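Local coordinates for protein cell death-related nuclease 4 (Caenorhabditis elegans, PDB 5DK5) that degrades RNA and DNA from the 3' end as a DEDDh-family exonuclease and takes part in the destruction of DNA during apoptosis, at residues Phe145-Glu158 against Met205-Thr219. Residues are numbered along the deposited sequence; the frame is centred on the assembly and turned at random.
Sequences FRQYINLYKIFTNE and MINMGAKVTVNELLT. With IPA (isopropyl alcohol), chain L.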
loop_
_atom_site.group_PDB
_atom_site.type_symbol
_atom_site.label_atom_id
_atom_site.label_comp_id
_atom_site.label_asym_id
_atom_site.label_seq_id
_atom_site.Cartn_x
_atom_site.Cartn_y
_atom_site.Cartn_z
ATOM N N PHE B 145 -21.425 -18.793 -1.571
ATOM C CA PHE B 145 -20.653 -17.863 -2.395
ATOM C C PHE B 145 -20.313 -18.473 -3.758
ATOM O O PHE B 145 -19.764 -17.792 -4.627
ATOM C CB PHE B 145 -19.355 -17.443 -1.690
ATOM C CG PHE B 145 -19.522 -16.344 -0.662
ATOM C CD1 PHE B 145 -20.750 -15.746 -0.424
ATOM C CD2 PHE B 145 -18.423 -15.898 0.054
ATOM C CE1 PHE B 145 -20.877 -14.734 0.516
ATOM C CE2 PHE B 145 -18.544 -14.888 0.993
ATOM C CZ PHE B 145 -19.770 -14.305 1.223
ATOM N N ARG B 146 -20.630 -19.752 -3.943
ATOM C CA ARG B 146 -20.338 -20.441 -5.197
ATOM C C ARG B 146 -21.586 -20.540 -6.078
ATOM O O ARG B 146 -21.564 -21.156 -7.146
ATOM C CB ARG B 146 -19.758 -21.828 -4.916
ATOM C CG ARG B 146 -18.349 -21.777 -4.334
ATOM C CD ARG B 146 -17.723 -23.154 -4.205
ATOM N NE ARG B 146 -17.684 -23.864 -5.480
ATOM C CZ ARG B 146 -17.004 -24.986 -5.693
ATOM N NH1 ARG B 146 -16.293 -25.533 -4.716
ATOM N NH2 ARG B 146 -17.031 -25.561 -6.888
ATOM N N GLN B 147 -22.673 -19.934 -5.614
ATOM C CA GLN B 147 -23.840 -19.682 -6.448
ATOM C C GLN B 147 -24.401 -18.322 -6.063
ATOM O O GLN B 147 -24.469 -17.986 -4.881
ATOM C CB GLN B 147 -24.896 -20.778 -6.288
ATOM C CG GLN B 147 -25.482 -20.908 -4.883
ATOM C CD GLN B 147 -26.738 -21.760 -4.847
ATOM O OE1 GLN B 147 -27.697 -21.438 -4.143
ATOM N NE2 GLN B 147 -26.741 -22.851 -5.606
ATOM N N TYR B 148 -24.782 -17.528 -7.055
ATOM C CA TYR B 148 -25.256 -16.178 -6.783
ATOM C C TYR B 148 -25.968 -15.574 -7.984
ATOM O O TYR B 148 -26.050 -16.189 -9.047
ATOM C CB TYR B 148 -24.089 -15.280 -6.368
ATOM C CG TYR B 148 -23.013 -15.155 -7.419
ATOM C CD1 TYR B 148 -21.949 -16.047 -7.463
ATOM C CD2 TYR B 148 -23.057 -14.142 -8.366
ATOM C CE1 TYR B 148 -20.962 -15.935 -8.422
ATOM C CE2 TYR B 148 -22.076 -14.020 -9.329
ATOM C CZ TYR B 148 -21.031 -14.919 -9.352
ATOM O OH TYR B 148 -20.050 -14.806 -10.309
ATOM N N ILE B 149 -26.477 -14.362 -7.793
ATOM C CA ILE B 149 -27.225 -13.656 -8.821
ATOM C C ILE B 149 -26.446 -12.451 -9.332
ATOM O O ILE B 149 -26.272 -11.464 -8.618
ATOM C CB ILE B 149 -28.595 -13.190 -8.290
ATOM C CG1 ILE B 149 -29.370 -14.393 -7.736
ATOM C CG2 ILE B 149 -29.379 -12.473 -9.394
ATOM C CD1 ILE B 149 -30.768 -14.084 -7.243
ATOM N N ASN B 150 -25.972 -12.546 -10.568
ATOM C CA ASN B 150 -25.357 -11.413 -11.244
ATOM C C ASN B 150 -26.461 -10.535 -11.819
ATOM O O ASN B 150 -27.040 -10.851 -12.858
ATOM C CB ASN B 150 -24.406 -11.891 -12.342
ATOM C CG ASN B 150 -23.577 -10.767 -12.933
ATOM O OD1 ASN B 150 -24.006 -9.614 -12.983
ATOM N ND2 ASN B 150 -22.378 -11.101 -13.387
ATOM N N LEU B 151 -26.756 -9.436 -11.133
ATOM C CA LEU B 151 -27.905 -8.611 -11.485
ATOM C C LEU B 151 -27.720 -7.916 -12.829
ATOM O O LEU B 151 -28.691 -7.665 -13.542
ATOM C CB LEU B 151 -28.166 -7.568 -10.396
ATOM C CG LEU B 151 -29.529 -6.874 -10.467
ATOM C CD1 LEU B 151 -30.651 -7.858 -10.188
ATOM C CD2 LEU B 151 -29.592 -5.713 -9.492
ATOM N N TYR B 152 -26.473 -7.604 -13.172
ATOM C CA TYR B 152 -26.183 -6.916 -14.425
ATOM C C TYR B 152 -26.419 -7.842 -15.609
ATOM O O TYR B 152 -26.776 -7.398 -16.701
ATOM C CB TYR B 152 -24.745 -6.403 -14.446
ATOM C CG TYR B 152 -24.427 -5.569 -15.664
ATOM C CD1 TYR B 152 -24.824 -4.242 -15.739
ATOM C CD2 TYR B 152 -23.734 -6.107 -16.741
ATOM C CE1 TYR B 152 -24.541 -3.473 -16.849
ATOM C CE2 TYR B 152 -23.445 -5.344 -17.857
ATOM C CZ TYR B 152 -23.851 -4.028 -17.905
ATOM O OH TYR B 152 -23.567 -3.263 -19.013
ATOM N N LYS B 153 -26.205 -9.132 -15.385
ATOM C CA LYS B 153 -26.440 -10.129 -16.417
ATOM C C LYS B 153 -27.931 -10.235 -16.727
ATOM O O LYS B 153 -28.324 -10.406 -17.880
ATOM C CB LYS B 153 -25.892 -11.483 -15.979
ATOM C CG LYS B 153 -26.057 -12.581 -17.009
ATOM C CD LYS B 153 -25.486 -13.886 -16.490
ATOM C CE LYS B 153 -25.711 -15.024 -17.464
ATOM N NZ LYS B 153 -25.229 -16.304 -16.899
ATOM N N ILE B 154 -28.755 -10.135 -15.690
ATOM C CA ILE B 154 -30.203 -10.138 -15.864
ATOM C C ILE B 154 -30.629 -8.847 -16.547
ATOM O O ILE B 154 -31.514 -8.843 -17.403
ATOM C CB ILE B 154 -30.938 -10.283 -14.516
ATOM C CG1 ILE B 154 -30.455 -11.541 -13.789
ATOM C CG2 ILE B 154 -32.454 -10.325 -14.733
ATOM C CD1 ILE B 154 -31.039 -11.719 -12.412
ATOM N N PHE B 155 -29.983 -7.753 -16.159
ATOM C CA PHE B 155 -30.242 -6.447 -16.747
ATOM C C PHE B 155 -29.968 -6.459 -18.247
ATOM O O PHE B 155 -30.658 -5.791 -19.016
ATOM C CB PHE B 155 -29.388 -5.386 -16.055
ATOM C CG PHE B 155 -29.408 -4.051 -16.735
ATOM C CD1 PHE B 155 -30.548 -3.264 -16.712
ATOM C CD2 PHE B 155 -28.281 -3.571 -17.379
ATOM C CE1 PHE B 155 -30.565 -2.029 -17.331
ATOM C CE2 PHE B 155 -28.291 -2.337 -18.000
ATOM C CZ PHE B 155 -29.435 -1.565 -17.975
ATOM N N THR B 156 -28.959 -7.222 -18.656
ATOM C CA THR B 156 -28.647 -7.385 -20.071
ATOM C C THR B 156 -29.812 -8.046 -20.802
ATOM O O THR B 156 -30.215 -7.599 -21.876
ATOM C CB THR B 156 -27.370 -8.227 -20.273
ATOM O OG1 THR B 156 -26.237 -7.504 -19.780
ATOM C CG2 THR B 156 -27.148 -8.552 -21.749
ATOM N N ASN B 157 -30.347 -9.113 -20.215
ATOM C CA ASN B 157 -31.472 -9.830 -20.806
ATOM C C ASN B 157 -32.731 -8.972 -20.836
ATOM O O ASN B 157 -33.489 -9.001 -21.805
ATOM C CB ASN B 157 -31.744 -11.125 -20.038
ATOM C CG ASN B 157 -30.573 -12.087 -20.079
ATOM O OD1 ASN B 157 -29.721 -12.010 -20.966
ATOM N ND2 ASN B 157 -30.527 -13.005 -19.119
ATOM N N GLU B 158 -32.950 -8.211 -19.769
ATOM C CA GLU B 158 -34.101 -7.321 -19.685
ATOM C C GLU B 158 -34.026 -6.215 -20.730
ATOM O O GLU B 158 -35.052 -5.692 -21.167
ATOM C CB GLU B 158 -34.198 -6.705 -18.287
ATOM C CG GLU B 158 -34.784 -7.630 -17.236
ATOM C CD GLU B 158 -36.236 -7.974 -17.510
ATOM O OE1 GLU B 158 -37.097 -7.083 -17.357
ATOM O OE2 GLU B 158 -36.515 -9.134 -17.882
ATOM N N MET B 205 -36.657 -3.812 -10.994
ATOM C CA MET B 205 -36.551 -4.767 -12.087
ATOM C C MET B 205 -37.683 -5.792 -12.064
ATOM O O MET B 205 -38.306 -6.041 -13.096
ATOM C CB MET B 205 -35.197 -5.478 -12.048
ATOM C CG MET B 205 -34.082 -4.677 -12.699
ATOM S SD MET B 205 -32.461 -5.460 -12.592
ATOM C CE MET B 205 -32.730 -6.957 -13.539
ATOM N N ILE B 206 -37.959 -6.382 -10.903
ATOM C CA ILE B 206 -39.003 -7.401 -10.824
ATOM C C ILE B 206 -40.371 -6.746 -10.968
ATOM O O ILE B 206 -41.320 -7.364 -11.450
ATOM C CB ILE B 206 -38.941 -8.222 -9.502
ATOM C CG1 ILE B 206 -39.520 -7.450 -8.305
ATOM C CG2 ILE B 206 -37.511 -8.669 -9.222
ATOM C CD1 ILE B 206 -39.758 -8.318 -7.092
ATOM N N ASN B 207 -40.466 -5.488 -10.549
ATOM C CA ASN B 207 -41.704 -4.733 -10.688
ATOM C C ASN B 207 -41.954 -4.381 -12.151
ATOM O O ASN B 207 -43.092 -4.152 -12.557
ATOM C CB ASN B 207 -41.665 -3.465 -9.833
ATOM C CG ASN B 207 -41.594 -3.767 -8.345
ATOM O OD1 ASN B 207 -41.801 -4.903 -7.918
ATOM N ND2 ASN B 207 -41.311 -2.744 -7.548
ATOM N N MET B 208 -40.877 -4.335 -12.934
ATOM C CA MET B 208 -40.983 -4.180 -14.381
ATOM C C MET B 208 -41.149 -5.543 -15.054
ATOM O O MET B 208 -41.288 -5.627 -16.275
ATOM C CB MET B 208 -39.752 -3.463 -14.943
ATOM C CG MET B 208 -39.668 -1.982 -14.592
ATOM S SD MET B 208 -40.939 -0.989 -15.401
ATOM C CE MET B 208 -40.356 0.668 -15.041
ATOM N N GLY B 209 -41.127 -6.605 -14.251
ATOM C CA GLY B 209 -41.408 -7.948 -14.733
ATOM C C GLY B 209 -40.176 -8.799 -14.989
ATOM O O GLY B 209 -40.246 -9.795 -15.710
ATOM N N ALA B 210 -39.048 -8.420 -14.398
ATOM C CA ALA B 210 -37.815 -9.183 -14.565
ATOM C C ALA B 210 -37.864 -10.480 -13.761
ATOM O O ALA B 210 -38.477 -10.537 -12.695
ATOM C CB ALA B 210 -36.612 -8.351 -14.151
ATOM N N LYS B 211 -37.217 -11.516 -14.287
ATOM C CA LYS B 211 -37.155 -12.819 -13.630
ATOM C C LYS B 211 -35.775 -13.036 -13.012
ATOM O O LYS B 211 -34.804 -13.319 -13.716
ATOM C CB LYS B 211 -37.479 -13.931 -14.627
ATOM C CG LYS B 211 -37.763 -15.281 -13.986
ATOM C CD LYS B 211 -38.827 -16.053 -14.761
ATOM C CE LYS B 211 -39.573 -17.041 -13.876
ATOM N NZ LYS B 211 -40.775 -17.599 -14.563
ATOM N N VAL B 212 -35.702 -12.907 -11.691
ATOM C CA VAL B 212 -34.431 -12.929 -10.976
ATOM C C VAL B 212 -34.154 -14.292 -10.345
ATOM O O VAL B 212 -34.960 -14.806 -9.570
ATOM C CB VAL B 212 -34.403 -11.840 -9.880
ATOM C CG1 VAL B 212 -33.053 -11.811 -9.180
ATOM C CG2 VAL B 212 -34.719 -10.478 -10.486
ATOM N N THR B 213 -33.008 -14.869 -10.696
ATOM C CA THR B 213 -32.587 -16.166 -10.175
ATOM C C THR B 213 -31.066 -16.282 -10.232
ATOM O O THR B 213 -30.404 -15.475 -10.881
ATOM C CB THR B 213 -33.200 -17.333 -10.976
ATOM O OG1 THR B 213 -34.534 -17.000 -11.379
ATOM C CG2 THR B 213 -33.228 -18.610 -10.147
ATOM N N VAL B 214 -30.518 -17.283 -9.547
ATOM C CA VAL B 214 -29.106 -17.631 -9.684
ATOM C C VAL B 214 -28.771 -17.876 -11.155
ATOM O O VAL B 214 -29.346 -18.764 -11.786
ATOM C CB VAL B 214 -28.752 -18.886 -8.850
ATOM C CG1 VAL B 214 -27.358 -19.413 -9.198
ATOM C CG2 VAL B 214 -28.856 -18.584 -7.357
ATOM N N ASN B 215 -27.845 -17.084 -11.690
ATOM C CA ASN B 215 -27.446 -17.192 -13.092
ATOM C C ASN B 215 -25.947 -17.439 -13.265
ATOM O O ASN B 215 -25.465 -17.599 -14.388
ATOM C CB ASN B 215 -27.856 -15.930 -13.856
ATOM C CG ASN B 215 -27.364 -14.658 -13.192
ATOM O OD1 ASN B 215 -26.597 -14.696 -12.231
ATOM N ND2 ASN B 215 -27.803 -13.519 -13.712
ATOM N N GLU B 216 -25.216 -17.466 -12.154
ATOM C CA GLU B 216 -23.785 -17.754 -12.183
ATOM C C GLU B 216 -23.392 -18.709 -11.063
ATOM O O GLU B 216 -23.866 -18.591 -9.931
ATOM C CB GLU B 216 -22.971 -16.460 -12.080
ATOM C CG GLU B 216 -23.020 -15.606 -13.342
ATOM C CD GLU B 216 -21.989 -14.491 -13.347
ATOM O OE1 GLU B 216 -21.249 -14.349 -12.350
ATOM O OE2 GLU B 216 -21.917 -13.752 -14.352
ATOM N N LEU B 217 -22.526 -19.662 -11.403
ATOM C CA LEU B 217 -22.019 -20.647 -10.457
ATOM C C LEU B 217 -20.497 -20.674 -10.508
ATOM O O LEU B 217 -19.901 -20.360 -11.538
ATOM C CB LEU B 217 -22.569 -22.040 -10.771
ATOM C CG LEU B 217 -24.074 -22.173 -11.008
ATOM C CD1 LEU B 217 -24.378 -23.519 -11.642
ATOM C CD2 LEU B 217 -24.844 -22.008 -9.712
ATOM N N LEU B 218 -19.874 -21.049 -9.394
ATOM C CA LEU B 218 -18.427 -21.213 -9.339
ATOM C C LEU B 218 -18.063 -22.694 -9.327
ATOM O O LEU B 218 -18.407 -23.422 -8.394
ATOM C CB LEU B 218 -17.851 -20.512 -8.108
ATOM C CG LEU B 218 -17.998 -18.988 -8.052
ATOM C CD1 LEU B 218 -17.212 -18.435 -6.869
ATOM C CD2 LEU B 218 -17.546 -18.326 -9.350
ATOM N N THR B 219 -17.369 -23.126 -10.378
ATOM C CA THR B 219 -16.969 -24.521 -10.536
ATOM C C THR B 219 -15.449 -24.648 -10.533
ATOM O O THR B 219 -14.735 -23.657 -10.683
ATOM C CB THR B 219 -17.524 -25.120 -11.839
ATOM O OG1 THR B 219 -17.017 -24.387 -12.961
ATOM C CG2 THR B 219 -19.046 -25.072 -11.848
HETATM C C1 IPA L . -21.155 -8.533 -16.358
HETATM C C2 IPA L . -20.309 -8.239 -15.140
HETATM C C3 IPA L . -19.141 -7.357 -15.526
HETATM O O2 IPA L . -19.818 -9.451 -14.623
#
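Asn-215 turns its amide onto Asn-150 and satisfies both backbone polar atoms, N and O. Asn-215 OD1 accepts from Asn-150 N in the carbonyl plane, on a lone pair (2.8 Å), while ND2 gives a nearly straight bond (170°) to Asn-150 O. An asparagine suits the place: its short amide offers donor and acceptor side by side, and CG, set between backbone N and carbonyl carbon (chi1 53°), turns it toward the partner strand. Lys-153, fully extended, runs alongside this amide and brings NZ to Asn-215 O at 2.8 Å; NZ also bonds Thr-256. Asn-150 N-caps helix 151-161, its OD1 accepting from Lys-153 N and, weakly, Tyr-152 N; its ND2 meets Glu-216 OE2 (2.9 Å) from above the carboxylate plane and also donates to O2 of isopropyl alcohol (3.3 Å), probably from the crystallisation liquor. The other carboxylate oxygen, OE1, accepts from Tyr-148 OH, though the very short separation is doubtful; Glu-216 CB lies over one face of the Tyr-148 ring, a CH-pi contact.

Here antiparallel strands 147-150 and 216-219 join in the mixed sheet of the RNase H-like exonuclease fold, with a classic beta bulge where Asn-215 and Glu-216 both face Tyr-148. Toward the zinc site, Arg-146 grips Leu-218 O side-on with NE and NH2, both 3.0 Å away; its side chain adjoins the zinc ligands Cys-270 and Cys-280. With an alanine here, Leu-218 O would probably lose both donors and a gap would open beside the zinc cysteines. At the far end, Met-205 fits as a knob among Leu-151, Ile-154, Phe-155 and Glu-158.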